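Long-range contact in aldehyde dehydrogenase (Burkholderia vietnamiensis, PDB 5KF0), which probably catalyses the NAD(P)-dependent oxidation of aldehydes to carboxylic acids, as its family does, and binds NADPH in the crystal: residues Val301-Tyr306 / Leu395-Arg400. Residues are numbered along the deposited sequence; the frame is centred on the assembly and turned at random.
Sequences VHASLY and LEKFDR
The ring of Y306 carries K397 CE over one face, 3.5 Å from Y306 CG, while E396 O lies at its edge and L395 meets its phenol end tip to tip. The ring of F398 takes H302 CA over one face, 4.0 Å from the ring centroid, with R400 N at its edge; H302 turns its own edge, where F398 CE1 and S304 CB lie, toward that same ring, an offset edge-to-face pair with planes at 85°. These contacts close the C-terminal ends of two adjacent parallel strands, 298-302 and 392-398, in a mixed sheet of the aldehyde dehydrogenase fold; after each strand the chain turns into a helix, 306-319 and 401-409. V301 N donates to E396 O, F398 N to V301 O, and A303 N to F398 O at 2.9 Å. K397 crosses Y306 at about a right angle; its CG rests on A303 CB, and the bend at chi3 (-66°) swings CE over the ring, leaving NZ in an off-centre cation-pi position 4.7 Å from the Y306 ring centroid. Y306 OH is hydrogen-bonded to E375 OE1. L395 CD1 packs on V301 CG2 between the strands, while Y306, the first residue of helix 306-319, brings that helix onto L395 and K397. On the face holding H302 and F398, helix 401-409 packs against the phenylalanine ring through A404 and R407. S304 N donates to H302 ND1 from well out of the imidazole plane, and H302 ND1 also pairs with S304 OG at 2.8 Å, while H302 NE2 makes a weak, bent bond to D399 O, 3.2 Å long.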
ATOM      1  N   VAL A 301       9.963 -11.341  36.237  1.00 13.21           N
ATOM      2  CA  VAL A 301       9.255 -12.615  36.325  1.00 13.92           C
ATOM      3  C   VAL A 301       8.114 -12.513  37.330  1.00 12.97           C
ATOM      4  O   VAL A 301       8.306 -12.029  38.456  1.00 14.66           O
ATOM      5  CB  VAL A 301      10.216 -13.747  36.711  1.00 13.71           C
ATOM      6  CG1 VAL A 301       9.488 -15.051  36.791  1.00 16.04           C
ATOM      7  CG2 VAL A 301      11.375 -13.811  35.706  1.00 14.37           C
ATOM      8  N   HIS A 302       6.933 -12.999  36.938  1.00 13.63           N
ATOM      9  CA  HIS A 302       5.793 -12.957  37.847  1.00 12.49           C
ATOM     10  C   HIS A 302       6.098 -13.735  39.120  1.00 14.89           C
ATOM     11  O   HIS A 302       6.672 -14.826  39.082  1.00 15.11           O
ATOM     12  CB  HIS A 302       4.532 -13.525  37.192  1.00 13.97           C
ATOM     13  CG  HIS A 302       3.289 -13.247  37.982  1.00 15.37           C
ATOM     14  ND1 HIS A 302       2.765 -14.135  38.896  1.00 15.49           N
ATOM     15  CD2 HIS A 302       2.486 -12.156  38.014  1.00 15.72           C
ATOM     16  CE1 HIS A 302       1.686 -13.609  39.449  1.00 17.18           C
ATOM     17  NE2 HIS A 302       1.493 -12.410  38.928  1.00 17.88           N
ATOM     18  N   ALA A 303       5.685 -13.174  40.257  1.00 16.65           N
ATOM     19  CA  ALA A 303       6.073 -13.743  41.543  1.00 17.14           C
ATOM     20  C   ALA A 303       5.614 -15.188  41.704  1.00 18.79           C
ATOM     21  O   ALA A 303       6.269 -15.968  42.404  1.00 20.37           O
ATOM     22  CB  ALA A 303       5.524 -12.874  42.667  1.00 19.94           C
ATOM     23  N   SER A 304       4.512 -15.575  41.052  1.00 17.88           N
ATOM     24  CA  SER A 304       3.994 -16.934  41.211  1.00 18.46           C
ATOM     25  C   SER A 304       4.951 -17.989  40.665  1.00 20.44           C
ATOM     26  O   SER A 304       4.942 -19.133  41.139  1.00 22.34           O
ATOM     27  CB  SER A 304       2.630 -17.063  40.532  1.00 19.14           C
ATOM     28  OG  SER A 304       2.750 -16.899  39.125  1.00 19.27           O
ATOM     29  N   LEU A 305       5.778 -17.639  39.683  1.00 18.06           N
ATOM     30  CA  LEU A 305       6.711 -18.520  38.990  0.62 18.44           C
ATOM     31  C   LEU A 305       8.169 -18.218  39.307  1.00 18.61           C
ATOM     32  O   LEU A 305       9.055 -18.907  38.787  1.00 17.40           O
ATOM     33  CB  LEU A 305       6.519 -18.392  37.473  0.62 20.13           C
ATOM     34  CG  LEU A 305       5.117 -18.595  36.914  0.62 19.57           C
ATOM     35  CD1 LEU A 305       5.128 -18.453  35.384  0.62 17.79           C
ATOM     36  CD2 LEU A 305       4.619 -19.955  37.337  0.62 22.21           C
ATOM     37  N   TYR A 306       8.441 -17.171  40.088  1.00 18.12           N
ATOM     38  CA  TYR A 306       9.798 -16.657  40.241  1.00 19.20           C
ATOM     39  C   TYR A 306      10.770 -17.724  40.740  1.00 19.45           C
ATOM     40  O   TYR A 306      11.856 -17.898  40.173  1.00 21.67           O
ATOM     41  CB  TYR A 306       9.784 -15.453  41.182  1.00 20.64           C
ATOM     42  CG  TYR A 306      11.122 -14.757  41.324  1.00 20.20           C
ATOM     43  CD1 TYR A 306      11.456 -13.673  40.518  1.00 19.21           C
ATOM     44  CD2 TYR A 306      12.049 -15.180  42.275  1.00 21.06           C
ATOM     45  CE1 TYR A 306      12.668 -13.030  40.650  1.00 19.43           C
ATOM     46  CE2 TYR A 306      13.265 -14.548  42.407  1.00 22.46           C
ATOM     47  CZ  TYR A 306      13.570 -13.475  41.594  1.00 21.39           C
ATOM     48  OH  TYR A 306      14.785 -12.844  41.731  1.00 20.71           O
ATOM     49  N   LEU A 395      17.776 -10.453  37.418  1.00 14.55           N
ATOM     50  CA  LEU A 395      16.492 -11.112  37.616  1.00 15.53           C
ATOM     51  C   LEU A 395      15.717 -10.341  38.675  1.00 13.99           C
ATOM     52  O   LEU A 395      16.256 -10.043  39.747  1.00 15.84           O
ATOM     53  CB  LEU A 395      16.701 -12.568  38.051  1.00 15.18           C
ATOM     54  CG  LEU A 395      15.453 -13.374  38.400  1.00 15.89           C
ATOM     55  CD1 LEU A 395      14.620 -13.585  37.162  1.00 20.06           C
ATOM     56  CD2 LEU A 395      15.841 -14.711  39.027  1.00 17.39           C
ATOM     57  N   GLU A 396      14.471  -9.987  38.369  1.00 14.91           N
ATOM     58  CA  GLU A 396      13.645  -9.267  39.330  1.00 14.62           C
ATOM     59  C   GLU A 396      12.206  -9.768  39.233  1.00 15.90           C
ATOM     60  O   GLU A 396      11.830 -10.477  38.291  1.00 15.07           O
ATOM     61  CB  GLU A 396      13.747  -7.739  39.128  1.00 15.21           C
ATOM     62  CG  GLU A 396      13.509  -7.246  37.693  1.00 17.43           C
ATOM     63  CD  GLU A 396      13.684  -5.729  37.530  1.00 23.49           C
ATOM     64  OE1 GLU A 396      13.724  -5.000  38.551  1.00 19.36           O
ATOM     65  OE2 GLU A 396      13.788  -5.262  36.372  1.00 19.68           O
ATOM     66  N   LYS A 397      11.404  -9.396  40.230  1.00 15.22           N
ATOM     67  CA  LYS A 397      10.092  -9.978  40.490  1.00 15.51           C
ATOM     68  C   LYS A 397       9.011  -8.910  40.353  1.00 15.58           C
ATOM     69  O   LYS A 397       9.228  -7.753  40.721  1.00 18.34           O
ATOM     70  CB  LYS A 397      10.075 -10.587  41.908  1.00 16.67           C
ATOM     71  CG  LYS A 397       8.807 -11.332  42.306  1.00 17.83           C
ATOM     72  CD  LYS A 397       8.865 -11.763  43.789  1.00 19.98           C
ATOM     73  CE  LYS A 397       9.945 -12.796  44.027  1.00 29.54           C
ATOM     74  NZ  LYS A 397       9.871 -13.364  45.410  1.00 28.60           N
ATOM     75  N   PHE A 398       7.837  -9.288  39.837  1.00 13.77           N
ATOM     76  CA  PHE A 398       6.695  -8.371  39.844  1.00 15.83           C
ATOM     77  C   PHE A 398       5.412  -9.127  40.167  1.00 15.74           C
ATOM     78  O   PHE A 398       5.337 -10.351  40.028  1.00 15.25           O
ATOM     79  CB  PHE A 398       6.531  -7.630  38.504  1.00 14.41           C
ATOM     80  CG  PHE A 398       6.043  -8.500  37.373  1.00 13.91           C
ATOM     81  CD1 PHE A 398       4.685  -8.578  37.064  1.00 16.66           C
ATOM     82  CD2 PHE A 398       6.946  -9.229  36.605  1.00 14.44           C
ATOM     83  CE1 PHE A 398       4.240  -9.382  36.009  1.00 14.97           C
ATOM     84  CE2 PHE A 398       6.510 -10.024  35.545  1.00 13.12           C
ATOM     85  CZ  PHE A 398       5.160 -10.107  35.255  1.00 15.82           C
ATOM     86  N   ASP A 399       4.402  -8.368  40.614  1.00 15.58           N
ATOM     87  CA  ASP A 399       3.054  -8.856  40.908  1.00 18.07           C
ATOM     88  C   ASP A 399       2.036  -8.442  39.858  1.00 23.29           C
ATOM     89  O   ASP A 399       1.199  -9.252  39.446  1.00 30.19           O
ATOM     90  CB  ASP A 399       2.548  -8.324  42.260  1.00 21.14           C
ATOM     91  CG  ASP A 399       3.368  -8.783  43.421  1.00 28.82           C
ATOM     92  OD1 ASP A 399       3.914  -9.904  43.368  1.00 33.87           O
ATOM     93  OD2 ASP A 399       3.450  -8.021  44.403  1.00 32.66           O
ATOM     94  N   ARG A 400       2.060  -7.176  39.451  1.00 17.76           N
ATOM     95  CA  ARG A 400       1.066  -6.597  38.558  1.00 16.36           C
ATOM     96  C   ARG A 400       1.693  -6.376  37.194  1.00 16.22           C
ATOM     97  O   ARG A 400       2.764  -5.775  37.101  1.00 15.59           O
ATOM     98  CB  ARG A 400       0.552  -5.257  39.090  1.00 23.75           C
ATOM     99  CG  ARG A 400      -0.239  -5.312  40.376  1.00 34.10           C
ATOM    100  CD  ARG A 400      -0.792  -3.922  40.719  1.00 39.37           C
ATOM    101  NE  ARG A 400       0.269  -2.981  41.071  1.00 50.01           N
ATOM    102  CZ  ARG A 400       0.775  -2.064  40.249  1.00 61.44           C
ATOM    103  NH1 ARG A 400       0.318  -1.947  39.006  1.00 61.98           N
ATOM    104  NH2 ARG A 400       1.742  -1.257  40.673  1.00 63.21           N
TER